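Local coordinates for De novo protein based on the inhibitor Amoebiasin-1 (Entamoeba histolytica, PDB 5SWK) that probably inhibits papain-like cysteine proteases, being a designed protein modelled on a chagasin-family inhibitor of the amoeba's own enzymes, at residues E24-G29 against G64-I69; T13-A18 against I69-T74. All coordinates share one frame; numbering follows the deposited sequence.

Contact 1 of 2, residues E24-G29 against G64-I69; sequences EIILHG and GGKYHI
I25, L27 and G29 are joined to I69, Y67 and G65 by paired backbone hydrogen bonds, making this an antiparallel ladder within the chagasin-family β-sandwich. Each couple exchanges N-H and C=O in both directions; I25 N reaches I69 O at 2.9 Å, and Y67 N reaches L27 O at 2.7 Å. In the intervening, non-hydrogen-bonded pairs, I26, H28, K66 and H68 turn their side chains to one face, and the end of E24 reaches H68 there.

H68 ND1 donates to E24 OE2 at 2.9 Å, in the plane of its ring, but meets the carboxylate from above, 69° out of its plane. E24 CG is anti to the backbone N (chi1 -173°), and the chain stays extended beyond it (chi2 166°), bringing the carboxylate to the neighbouring strand; the bond would limit rotation of the imidazole. I26 lies alongside that ring, CG1 over one face, a little toward the rim, 4.2 Å from its centroid in a CH-pi contact. β-Branched isoleucine suits the place because its other branch, CG2, serves K66.

The opposite face is largely hydrophobic, with I25, L27 and I69 beside the Y67 ring. L27 CD1 touches I69 CD1 at 4.1 Å; both residues also touch L83 of strand 77-86, while F103 of the second subunit packs on I25 and L27. The Y67 ring meets Y51 and W37 and turns its edge to G29, where a CB would collide with it; CE2 comes 4.0 Å from G29 CA. Strand 22-29 runs directly into the BC loop, N30-Y35, which in chagasin-family inhibitors probably enters the protease's active-site cleft, and Y67 packs on its P31.

K66 NZ forms a salt bridge with D54. Its aliphatic stem remains against the neighbouring strand, with CD 3.6 Å from I26 CG2.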
loop_
_atom_site.group_PDB
_atom_site.type_symbol
_atom_site.label_atom_id
_atom_site.label_comp_id
_atom_site.label_asym_id
_atom_site.label_seq_id
_atom_site.Cartn_x
_atom_site.Cartn_y
_atom_site.Cartn_z
ATOM N N GLU D 24 -25.799 12.120 2.735
ATOM C CA GLU D 24 -25.031 12.004 1.511
ATOM C C GLU D 24 -23.872 12.981 1.413
ATOM O O GLU D 24 -24.033 14.184 1.623
ATOM C CB GLU D 24 -25.962 12.186 0.309
ATOM C CG GLU D 24 -25.304 11.931 -1.029
ATOM C CD GLU D 24 -26.321 11.795 -2.147
ATOM O OE1 GLU D 24 -27.146 12.717 -2.312
ATOM O OE2 GLU D 24 -26.304 10.761 -2.847
ATOM N N ILE D 25 -22.699 12.439 1.098
ATOM C CA ILE D 25 -21.523 13.237 0.781
ATOM C C ILE D 25 -21.311 13.189 -0.726
ATOM O O ILE D 25 -21.377 12.118 -1.325
ATOM C CB ILE D 25 -20.268 12.707 1.498
ATOM C CG1 ILE D 25 -20.523 12.548 3.000
ATOM C CG2 ILE D 25 -19.073 13.607 1.229
ATOM C CD1 ILE D 25 -19.420 11.764 3.703
ATOM N N ILE D 26 -21.085 14.341 -1.346
ATOM C CA ILE D 26 -20.854 14.374 -2.776
ATOM C C ILE D 26 -19.539 15.083 -3.066
ATOM O O ILE D 26 -19.336 16.225 -2.659
ATOM C CB ILE D 26 -22.004 15.074 -3.529
ATOM C CG1 ILE D 26 -23.349 14.441 -3.162
ATOM C CG2 ILE D 26 -21.765 15.007 -5.028
ATOM C CD1 ILE D 26 -24.555 15.106 -3.811
ATOM N N LEU D 27 -18.642 14.396 -3.768
ATOM C CA LEU D 27 -17.325 14.951 -4.056
ATOM C C LEU D 27 -17.001 14.795 -5.524
ATOM O O LEU D 27 -17.246 13.737 -6.104
ATOM C CB LEU D 27 -16.254 14.260 -3.210
ATOM C CG LEU D 27 -16.472 14.246 -1.696
ATOM C CD1 LEU D 27 -15.536 13.247 -1.057
ATOM C CD2 LEU D 27 -16.241 15.627 -1.120
ATOM N N HIS D 28 -16.467 15.839 -6.148
ATOM C CA HIS D 28 -16.110 15.724 -7.553
ATOM C C HIS D 28 -14.876 14.844 -7.689
ATOM O O HIS D 28 -13.995 14.846 -6.832
ATOM C CB HIS D 28 -15.860 17.090 -8.197
ATOM C CG HIS D 28 -15.694 17.027 -9.686
ATOM N ND1 HIS D 28 -16.757 17.120 -10.559
ATOM C CD2 HIS D 28 -14.591 16.859 -10.456
ATOM C CE1 HIS D 28 -16.317 17.021 -11.801
ATOM N NE2 HIS D 28 -15.005 16.863 -11.766
ATOM N N GLY D 29 -14.839 14.087 -8.778
ATOM C CA GLY D 29 -13.771 13.150 -9.060
ATOM C C GLY D 29 -13.696 12.929 -10.560
ATOM O O GLY D 29 -14.660 13.198 -11.291
ATOM N N GLY D 64 -15.319 14.446 -15.962
ATOM C CA GLY D 64 -15.500 13.651 -14.767
ATOM C C GLY D 64 -16.925 13.614 -14.256
ATOM O O GLY D 64 -17.891 13.675 -15.016
ATOM N N GLY D 65 -17.058 13.496 -12.946
ATOM C CA GLY D 65 -18.365 13.360 -12.350
ATOM C C GLY D 65 -18.268 13.508 -10.853
ATOM O O GLY D 65 -17.374 14.176 -10.345
ATOM N N LYS D 66 -19.197 12.884 -10.146
ATOM C CA LYS D 66 -19.263 13.037 -8.709
ATOM C C LYS D 66 -19.399 11.699 -8.017
ATOM O O LYS D 66 -20.128 10.823 -8.466
ATOM C CB LYS D 66 -20.426 13.961 -8.328
ATOM C CG LYS D 66 -20.268 15.352 -8.911
ATOM C CD LYS D 66 -21.216 16.365 -8.316
ATOM C CE LYS D 66 -20.972 17.725 -8.952
ATOM N NZ LYS D 66 -20.896 17.608 -10.441
ATOM N N TYR D 67 -18.675 11.546 -6.919
ATOM C CA TYR D 67 -18.829 10.376 -6.079
ATOM C C TYR D 67 -19.866 10.682 -5.021
ATOM O O TYR D 67 -19.806 11.715 -4.355
ATOM C CB TYR D 67 -17.486 9.972 -5.454
ATOM C CG TYR D 67 -16.598 9.289 -6.462
ATOM C CD1 TYR D 67 -16.554 7.902 -6.554
ATOM C CD2 TYR D 67 -15.836 10.031 -7.352
ATOM C CE1 TYR D 67 -15.753 7.275 -7.494
ATOM C CE2 TYR D 67 -15.042 9.419 -8.292
ATOM C CZ TYR D 67 -14.999 8.041 -8.359
ATOM O OH TYR D 67 -14.197 7.440 -9.299
ATOM N N HIS D 68 -20.842 9.795 -4.912
ATOM C CA HIS D 68 -21.870 9.892 -3.900
ATOM C C HIS D 68 -21.551 8.886 -2.818
ATOM O O HIS D 68 -21.600 7.677 -3.048
ATOM C CB HIS D 68 -23.258 9.628 -4.490
ATOM C CG HIS D 68 -23.732 10.691 -5.434
ATOM N ND1 HIS D 68 -24.954 11.316 -5.298
ATOM C CD2 HIS D 68 -23.157 11.225 -6.537
ATOM C CE1 HIS D 68 -25.109 12.191 -6.276
ATOM N NE2 HIS D 68 -24.032 12.158 -7.041
ATOM N N ILE D 69 -21.192 9.380 -1.642
ATOM C CA ILE D 69 -20.939 8.490 -0.527
ATOM C C ILE D 69 -22.087 8.615 0.462
ATOM O O ILE D 69 -22.216 9.608 1.169
ATOM C CB ILE D 69 -19.599 8.779 0.162
ATOM C CG1 ILE D 69 -18.448 8.723 -0.854
ATOM C CG2 ILE D 69 -19.354 7.762 1.272
ATOM C CD1 ILE D 69 -18.074 10.059 -1.470
#

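Contact 2 of 2, residues T13-A18 against I69-T74; sequences TTITIA and IKITGT
I17 and A18 come up to T72 and G73 where strand 13-17 passes strand 65-73 at 61° between their N-to-C directions. This is packing between layers of the β-sandwich rather than pairing within a sheet: the segment axes stay 8.6 Å apart at their closest, and the two backbones share no hydrogen bonds. They draw nearest at the ends, where the CA atoms of A18 and G73 are 6.3 Å apart.

Because alternate residues of a strand face the same way, I15 and I17 both direct their CB atoms at the other segment. I17 makes the closer approach. Its CG1 sits between the backbone N and the carbonyl carbon (chi1 63°), and chi2 of 175° extends the chain so that CD1 is carried forward to the backbone. That methyl approaches obliquely from above the plane of the T72-G73 peptide, on the G73 N side, 3.5 Å from G73 N and 3.6 Å from G73 CA. Glycine suits this position because a CB would point toward the first strand and lie tight against both I17 CD1 and A18 O.

Isoleucine is apt on both strands, giving each a slender methyl end that can span the gap between layers. I17 and I71 also touch K23 of strand 22-29, and I71 packs on I81 of strand 77-86. Strand 13-17 pairs in a parallel β ladder with a strand of the second subunit, so a sheet runs on across the interface; L105 and V107 of that subunit pack on I15 and I17 respectively.

G73 is held by backbone hydrogen bonding to G20, and T72 OG1 by N22. Farther from the A18-G73 end, I15 and I71 meet more lightly through their terminal methyls, CD1 to CD1 at 4.4 Å.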
loop_
_atom_site.group_PDB
_atom_site.type_symbol
_atom_site.label_atom_id
_atom_site.label_comp_id
_atom_site.label_asym_id
_atom_site.label_seq_id
_atom_site.Cartn_x
_atom_site.Cartn_y
_atom_site.Cartn_z
ATOM N N THR D 13 -15.362 18.773 9.448
ATOM C CA THR D 13 -16.398 19.280 10.334
ATOM C C THR D 13 -17.063 18.134 11.081
ATOM O O THR D 13 -16.716 16.970 10.888
ATOM C CB THR D 13 -17.468 20.076 9.580
ATOM O OG1 THR D 13 -18.208 19.195 8.728
ATOM C CG2 THR D 13 -16.831 21.180 8.751
ATOM N N THR D 14 -18.009 18.482 11.946
ATOM C CA THR D 14 -18.763 17.512 12.719
ATOM C C THR D 14 -20.242 17.659 12.394
ATOM O O THR D 14 -20.759 18.774 12.341
ATOM C CB THR D 14 -18.546 17.701 14.235
ATOM O OG1 THR D 14 -17.154 17.554 14.544
ATOM C CG2 THR D 14 -19.343 16.679 15.026
ATOM N N ILE D 15 -20.923 16.544 12.151
ATOM C CA ILE D 15 -22.364 16.584 11.944
ATOM C C ILE D 15 -23.050 15.644 12.913
ATOM O O ILE D 15 -22.414 14.778 13.516
ATOM C CB ILE D 15 -22.774 16.179 10.509
ATOM C CG1 ILE D 15 -22.416 14.709 10.259
ATOM C CG2 ILE D 15 -22.153 17.118 9.485
ATOM C CD1 ILE D 15 -23.063 14.106 9.018
ATOM N N THR D 16 -24.358 15.816 13.043
ATOM C CA THR D 16 -25.167 14.939 13.866
ATOM C C THR D 16 -26.162 14.206 12.989
ATOM O O THR D 16 -26.790 14.817 12.128
ATOM C CB THR D 16 -25.939 15.717 14.953
ATOM O OG1 THR D 16 -25.016 16.442 15.778
ATOM C CG2 THR D 16 -26.733 14.755 15.817
ATOM N N ILE D 17 -26.304 12.904 13.209
ATOM C CA ILE D 17 -27.342 12.128 12.546
ATOM C C ILE D 17 -27.973 11.129 13.502
ATOM O O ILE D 17 -27.375 10.748 14.509
ATOM C CB ILE D 17 -26.812 11.350 11.321
ATOM C CG1 ILE D 17 -25.764 10.318 11.753
ATOM C CG2 ILE D 17 -26.262 12.300 10.265
ATOM C CD1 ILE D 17 -25.281 9.442 10.612
ATOM N N ALA D 18 -29.182 10.695 13.172
ATOM C CA ALA D 18 -29.853 9.678 13.959
ATOM C C ALA D 18 -29.343 8.299 13.563
ATOM O O ALA D 18 -28.988 8.070 12.406
ATOM C CB ALA D 18 -31.350 9.767 13.771
ATOM N N ILE D 69 -21.192 9.380 -1.642
ATOM C CA ILE D 69 -20.939 8.490 -0.527
ATOM C C ILE D 69 -22.087 8.615 0.462
ATOM O O ILE D 69 -22.216 9.608 1.169
ATOM C CB ILE D 69 -19.599 8.779 0.162
ATOM C CG1 ILE D 69 -18.448 8.723 -0.854
ATOM C CG2 ILE D 69 -19.354 7.762 1.272
ATOM C CD1 ILE D 69 -18.074 10.059 -1.470
ATOM N N LYS D 70 -22.932 7.596 0.483
ATOM C CA LYS D 70 -24.095 7.581 1.348
ATOM C C LYS D 70 -23.725 6.926 2.668
ATOM O O LYS D 70 -23.333 5.765 2.691
ATOM C CB LYS D 70 -25.250 6.833 0.667
ATOM C CG LYS D 70 -26.503 6.696 1.517
ATOM N N ILE D 71 -23.825 7.668 3.766
ATOM C CA ILE D 71 -23.523 7.091 5.066
ATOM C C ILE D 71 -24.802 6.887 5.863
ATOM O O ILE D 71 -25.776 7.617 5.693
ATOM C CB ILE D 71 -22.546 7.966 5.883
ATOM C CG1 ILE D 71 -23.146 9.352 6.140
ATOM C CG2 ILE D 71 -21.192 8.067 5.181
ATOM C CD1 ILE D 71 -22.347 10.195 7.132
ATOM N N THR D 72 -24.790 5.873 6.720
ATOM C CA THR D 72 -25.904 5.587 7.612
ATOM C C THR D 72 -25.368 5.370 9.021
ATOM O O THR D 72 -24.446 4.576 9.215
ATOM C CB THR D 72 -26.688 4.338 7.171
ATOM O OG1 THR D 72 -27.163 4.520 5.834
ATOM C CG2 THR D 72 -27.875 4.098 8.096
ATOM N N GLY D 73 -25.926 6.086 9.993
ATOM C CA GLY D 73 -25.541 5.900 11.384
ATOM C C GLY D 73 -25.959 4.517 11.845
ATOM O O GLY D 73 -27.136 4.161 11.757
ATOM N N THR D 74 -24.999 3.730 12.321
ATOM C CA THR D 74 -25.269 2.338 12.672
ATOM C C THR D 74 -24.990 2.041 14.146
ATOM O O THR D 74 -25.566 1.116 14.713
ATOM C CB THR D 74 -24.448 1.375 11.801
ATOM O OG1 THR D 74 -23.059 1.718 11.889
ATOM C CG2 THR D 74 -24.901 1.470 10.348
#

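Strand 65-73 serves both contacts, its first half in contact 1 and its second in contact 2, with I69 common to the two. Their centres are 16 Å apart. Along the chain strand 13-17 comes first, then strand 22-29, then the shared strand, so contact 1 is nested inside the loop closed by contact 2. One contact builds the sheet by antiparallel backbone pairing of 22-29 with 65-73; the other lays 13-17 across that sheet's far end. Both also touch the second subunit, whose F103, L105 and V107 pack here, consistent with a domain-swapped assembly in which strand 101-109 of one chain completes the sandwich of another.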